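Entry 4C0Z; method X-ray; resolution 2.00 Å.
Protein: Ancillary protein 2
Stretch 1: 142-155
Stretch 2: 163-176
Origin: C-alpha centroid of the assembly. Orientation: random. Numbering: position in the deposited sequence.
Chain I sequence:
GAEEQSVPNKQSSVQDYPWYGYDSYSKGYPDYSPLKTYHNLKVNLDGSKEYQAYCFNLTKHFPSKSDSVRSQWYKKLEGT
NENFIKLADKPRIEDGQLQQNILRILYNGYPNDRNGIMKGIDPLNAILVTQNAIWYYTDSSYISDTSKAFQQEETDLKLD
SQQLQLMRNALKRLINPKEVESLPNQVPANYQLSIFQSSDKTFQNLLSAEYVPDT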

# COMPACT_ATOMS: atom_id res chain seq x y z
N TYR I 142 2.95 -9.13 5.29
CA TYR I 142 2.74 -10.53 5.62
C TYR I 142 3.18 -11.52 4.55
O TYR I 142 2.67 -11.50 3.44
CB TYR I 142 1.27 -10.76 6.01
CG TYR I 142 0.97 -12.14 6.55
CD1 TYR I 142 1.24 -12.47 7.88
CD2 TYR I 142 0.37 -13.11 5.75
CE1 TYR I 142 0.96 -13.74 8.38
CE2 TYR I 142 0.08 -14.38 6.24
CZ TYR I 142 0.37 -14.69 7.56
OH TYR I 142 0.07 -15.94 8.05
N ILE I 143 4.15 -12.37 4.88
CA ILE I 143 4.62 -13.46 4.02
C ILE I 143 4.78 -14.69 4.91
O ILE I 143 5.72 -14.75 5.70
CB ILE I 143 5.90 -13.18 3.17
CG1 ILE I 143 5.80 -11.88 2.34
CG2 ILE I 143 6.19 -14.39 2.28
CD1 ILE I 143 7.08 -11.40 1.65
N SER I 144 3.83 -15.63 4.84
CA SER I 144 3.87 -16.86 5.63
C SER I 144 4.39 -17.99 4.76
O SER I 144 5.36 -18.65 5.13
CB SER I 144 2.49 -17.21 6.17
OG SER I 144 1.54 -17.35 5.13
N ASP I 145 3.75 -18.20 3.60
CA ASP I 145 4.07 -19.26 2.66
C ASP I 145 4.27 -18.71 1.25
O ASP I 145 3.32 -18.32 0.58
CB ASP I 145 2.99 -20.37 2.68
CG ASP I 145 3.29 -21.58 1.80
OD1 ASP I 145 4.48 -21.96 1.69
OD2 ASP I 145 2.33 -22.16 1.25
N THR I 146 5.54 -18.71 0.81
CA THR I 146 5.98 -18.24 -0.50
C THR I 146 5.42 -19.11 -1.64
O THR I 146 5.33 -18.63 -2.76
CB THR I 146 7.50 -18.11 -0.55
OG1 THR I 146 8.08 -19.36 -0.18
CG2 THR I 146 8.02 -17.00 0.35
N SER I 147 5.02 -20.36 -1.34
CA SER I 147 4.41 -21.31 -2.29
C SER I 147 3.07 -20.77 -2.80
O SER I 147 2.63 -21.15 -3.89
CB SER I 147 4.17 -22.65 -1.61
OG SER I 147 5.36 -23.16 -1.02
N LYS I 148 2.43 -19.88 -2.00
CA LYS I 148 1.14 -19.25 -2.29
C LYS I 148 1.29 -17.78 -2.74
O LYS I 148 0.28 -17.15 -3.08
CB LYS I 148 0.24 -19.32 -1.04
CG LYS I 148 -0.26 -20.72 -0.71
CD LYS I 148 -1.11 -20.73 0.55
CE LYS I 148 -1.56 -22.14 0.89
NZ LYS I 148 -2.28 -22.18 2.19
N ALA I 149 2.53 -17.23 -2.75
CA ALA I 149 2.79 -15.84 -3.14
C ALA I 149 2.48 -15.54 -4.61
O ALA I 149 2.45 -16.45 -5.43
CB ALA I 149 4.23 -15.47 -2.82
N PHE I 150 2.24 -14.24 -4.93
CA PHE I 150 1.97 -13.70 -6.26
C PHE I 150 0.69 -14.25 -6.94
O PHE I 150 0.63 -14.28 -8.17
CB PHE I 150 3.20 -13.84 -7.18
CG PHE I 150 4.50 -13.42 -6.55
CD1 PHE I 150 4.72 -12.09 -6.16
CD2 PHE I 150 5.51 -14.34 -6.34
CE1 PHE I 150 5.92 -11.71 -5.56
CE2 PHE I 150 6.72 -13.95 -5.74
CZ PHE I 150 6.92 -12.64 -5.37
N GLN I 151 -0.33 -14.62 -6.14
CA GLN I 151 -1.60 -15.12 -6.68
C GLN I 151 -2.34 -14.04 -7.49
O GLN I 151 -2.83 -14.34 -8.59
CB GLN I 151 -2.47 -15.72 -5.59
CG GLN I 151 -2.18 -17.21 -5.36
CD GLN I 151 -3.08 -17.81 -4.30
OE1 GLN I 151 -4.32 -17.78 -4.40
NE2 GLN I 151 -2.47 -18.38 -3.27
N GLN I 152 -2.39 -12.80 -6.98
CA GLN I 152 -3.03 -11.67 -7.69
C GLN I 152 -2.23 -11.29 -8.93
O GLN I 152 -2.81 -11.09 -9.99
CB GLN I 152 -3.25 -10.45 -6.76
CG GLN I 152 -4.34 -10.64 -5.70
CD GLN I 152 -5.73 -10.92 -6.23
OE1 GLN I 152 -6.27 -10.19 -7.07
NE2 GLN I 152 -6.34 -11.97 -5.72
N GLU I 153 -0.89 -11.23 -8.79
CA GLU I 153 0.05 -10.94 -9.88
C GLU I 153 -0.05 -11.99 -11.00
O GLU I 153 0.06 -11.64 -12.17
CB GLU I 153 1.50 -10.86 -9.36
CG GLU I 153 1.80 -9.64 -8.50
CD GLU I 153 1.50 -9.74 -7.01
OE1 GLU I 153 0.76 -10.67 -6.59
OE2 GLU I 153 2.00 -8.87 -6.25
N GLU I 154 -0.29 -13.27 -10.63
CA GLU I 154 -0.45 -14.38 -11.58
C GLU I 154 -1.60 -14.09 -12.54
O GLU I 154 -1.43 -14.28 -13.74
CB GLU I 154 -0.67 -15.72 -10.86
CG GLU I 154 -0.67 -16.93 -11.79
CD GLU I 154 -1.19 -18.24 -11.22
OE1 GLU I 154 -1.41 -18.32 -9.99
OE2 GLU I 154 -1.34 -19.20 -12.01
N THR I 155 -2.76 -13.64 -12.02
CA THR I 155 -3.93 -13.34 -12.86
C THR I 155 -3.81 -11.96 -13.52
O THR I 155 -4.14 -11.85 -14.70
CB THR I 155 -5.26 -13.55 -12.11
OG1 THR I 155 -5.25 -12.84 -10.88
CG2 THR I 155 -5.56 -15.02 -11.86
N GLN I 163 7.88 -18.83 -14.76
CA GLN I 163 8.19 -17.55 -14.13
C GLN I 163 7.67 -17.52 -12.70
O GLN I 163 8.42 -17.14 -11.80
CB GLN I 163 7.62 -16.36 -14.94
CG GLN I 163 8.43 -16.00 -16.18
CD GLN I 163 9.83 -15.52 -15.84
OE1 GLN I 163 10.03 -14.44 -15.27
NE2 GLN I 163 10.82 -16.32 -16.21
N LEU I 164 6.41 -17.95 -12.49
CA LEU I 164 5.78 -17.98 -11.17
C LEU I 164 6.55 -18.83 -10.15
O LEU I 164 6.77 -18.36 -9.03
CB LEU I 164 4.30 -18.43 -11.28
CG LEU I 164 3.47 -18.44 -9.98
CD1 LEU I 164 3.31 -17.03 -9.37
CD2 LEU I 164 2.12 -19.08 -10.22
N GLN I 165 7.01 -20.04 -10.54
CA GLN I 165 7.79 -20.91 -9.66
C GLN I 165 9.14 -20.29 -9.29
O GLN I 165 9.51 -20.33 -8.12
CB GLN I 165 7.93 -22.33 -10.26
CG GLN I 165 8.56 -23.40 -9.36
CD GLN I 165 8.17 -23.34 -7.90
OE1 GLN I 165 6.99 -23.42 -7.51
NE2 GLN I 165 9.18 -23.22 -7.05
N LEU I 166 9.85 -19.70 -10.28
CA LEU I 166 11.14 -19.03 -10.06
C LEU I 166 10.99 -17.84 -9.11
O LEU I 166 11.81 -17.66 -8.22
CB LEU I 166 11.77 -18.56 -11.39
CG LEU I 166 12.35 -19.63 -12.33
CD1 LEU I 166 12.75 -19.00 -13.64
CD2 LEU I 166 13.55 -20.34 -11.72
N MET I 167 9.90 -17.06 -9.29
CA MET I 167 9.62 -15.88 -8.47
C MET I 167 9.37 -16.26 -7.01
O MET I 167 9.97 -15.66 -6.12
CB MET I 167 8.46 -15.06 -9.06
CG MET I 167 8.86 -14.27 -10.28
SD MET I 167 7.46 -13.31 -10.91
CE MET I 167 6.88 -14.33 -12.08
N ARG I 168 8.53 -17.30 -6.78
CA ARG I 168 8.20 -17.81 -5.45
C ARG I 168 9.43 -18.30 -4.69
O ARG I 168 9.59 -18.01 -3.50
CB ARG I 168 7.14 -18.92 -5.56
CG ARG I 168 5.77 -18.39 -5.91
CD ARG I 168 4.76 -19.49 -6.14
NE ARG I 168 3.40 -18.94 -6.13
CZ ARG I 168 2.33 -19.54 -6.61
NH1 ARG I 168 2.42 -20.75 -7.16
NH2 ARG I 168 1.14 -18.95 -6.54
N ASN I 169 10.32 -19.01 -5.39
CA ASN I 169 11.56 -19.55 -4.82
C ASN I 169 12.55 -18.43 -4.49
O ASN I 169 13.19 -18.48 -3.43
CB ASN I 169 12.19 -20.59 -5.74
CG ASN I 169 12.76 -21.79 -5.01
OD1 ASN I 169 13.41 -21.66 -3.96
ND2 ASN I 169 12.44 -22.98 -5.50
N ALA I 170 12.67 -17.43 -5.39
CA ALA I 170 13.57 -16.29 -5.20
C ALA I 170 13.14 -15.42 -4.02
O ALA I 170 14.00 -14.97 -3.27
CB ALA I 170 13.67 -15.47 -6.48
N LEU I 171 11.81 -15.23 -3.82
CA LEU I 171 11.25 -14.47 -2.69
C LEU I 171 11.58 -15.17 -1.37
O LEU I 171 12.03 -14.51 -0.43
CB LEU I 171 9.73 -14.26 -2.84
CG LEU I 171 9.03 -13.49 -1.71
CD1 LEU I 171 9.46 -12.01 -1.66
CD2 LEU I 171 7.51 -13.61 -1.82
N LYS I 172 11.39 -16.51 -1.33
CA LYS I 172 11.68 -17.38 -0.19
C LYS I 172 13.13 -17.22 0.27
O LYS I 172 13.39 -17.06 1.47
CB LYS I 172 11.39 -18.85 -0.56
CG LYS I 172 11.39 -19.80 0.64
CD LYS I 172 11.37 -21.26 0.22
CE LYS I 172 11.13 -22.19 1.39
NZ LYS I 172 12.28 -22.24 2.33
N ARG I 173 14.06 -17.24 -0.69
CA ARG I 173 15.49 -17.11 -0.43
C ARG I 173 15.87 -15.70 0.05
O ARG I 173 16.64 -15.60 1.00
CB ARG I 173 16.32 -17.54 -1.65
CG ARG I 173 16.23 -19.04 -1.95
CD ARG I 173 16.89 -19.40 -3.26
NE ARG I 173 18.35 -19.45 -3.14
CZ ARG I 173 19.18 -19.59 -4.17
NH1 ARG I 173 18.70 -19.69 -5.41
NH2 ARG I 173 20.49 -19.62 -3.98
N LEU I 174 15.31 -14.64 -0.58
CA LEU I 174 15.60 -13.24 -0.23
C LEU I 174 15.17 -12.82 1.19
O LEU I 174 15.84 -11.99 1.80
CB LEU I 174 14.98 -12.26 -1.25
CG LEU I 174 15.60 -12.20 -2.64
CD1 LEU I 174 14.78 -11.30 -3.55
CD2 LEU I 174 17.04 -11.72 -2.59
N ILE I 175 14.04 -13.35 1.69
CA ILE I 175 13.51 -12.96 3.00
C ILE I 175 14.02 -13.85 4.14
O ILE I 175 13.63 -13.64 5.29
CB ILE I 175 11.95 -12.84 3.01
CG1 ILE I 175 11.26 -14.21 2.78
CG2 ILE I 175 11.48 -11.76 2.02
CD1 ILE I 175 9.84 -14.29 3.26
N ASN I 176 14.89 -14.84 3.83
CA ASN I 176 15.49 -15.74 4.82
C ASN I 176 16.96 -15.34 5.03
O ASN I 176 17.79 -15.65 4.18
CB ASN I 176 15.35 -17.21 4.37
CG ASN I 176 15.91 -18.24 5.33
OD1 ASN I 176 16.32 -17.95 6.47
ND2 ASN I 176 15.91 -19.49 4.89

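Stretch 1 is mostly loop and turn, running into a helix that begins at Gln 151. Stretch 2 is helical from Gln 163 to Leu 174. The two helix axes are close to antiparallel, at 155°, but they stay 11.4 Å apart at their closest. The loop comes nearer: the CA atoms of Thr 146 and Arg 168 are 5.4 Å apart. Together the stretches bury 671 Å².

Phe 150, the N-cap residue of the first helix, is the main bump. Its side chain fills a hollow lined by Leu 164, Met 167, Arg 168 and Leu 171; the CB meets Leu 164 and the ring meets the other three. Phe 150 CB meets Leu 164 CD1 at 3.9 Å. Farther out, Phe 150 CE2 is 3.9 Å from Met 167 CB, and Phe 150 CZ is 3.7 Å from Leu 171 CD2. The ring edge faces backbone, with Phe 150 CE2 3.7 Å from Met 167 O.

Leu 171 also serves the loop. Its CD2 packs against Ala 149 CB at 3.9 Å, and its CD1 lies 4.1 Å from Ile 143 CD1. Beyond it, Ile 143 CG2 touches Ile 175 CD1 at 3.8 Å, which extends the apolar seam past the helix. Thr 146 is a second bump. Its side chain fits among Leu 171, Lys 172 and Ile 175, with Thr 146 CG2 4.1 Å from Leu 171 CD2 and Thr 146 OG1 3.4 Å from Lys 172 CB.

Arg 168 supplies the polar link. Its extended chain runs close along the turn, with Thr 146 O 3.2 Å from Arg 168 CG. Two donors then converge on one carbonyl: Arg 168 NE and NH2 hydrogen-bond to Ala 149 O at 2.8 and 3.0 Å. Ser 147 O sits over one face of the guanidinium, 3.2 Å from Arg 168 CZ, so the N-H groups do not point at it. Glu 154 OE1 is 4.3 Å from Arg 168 NH2, not a salt bridge.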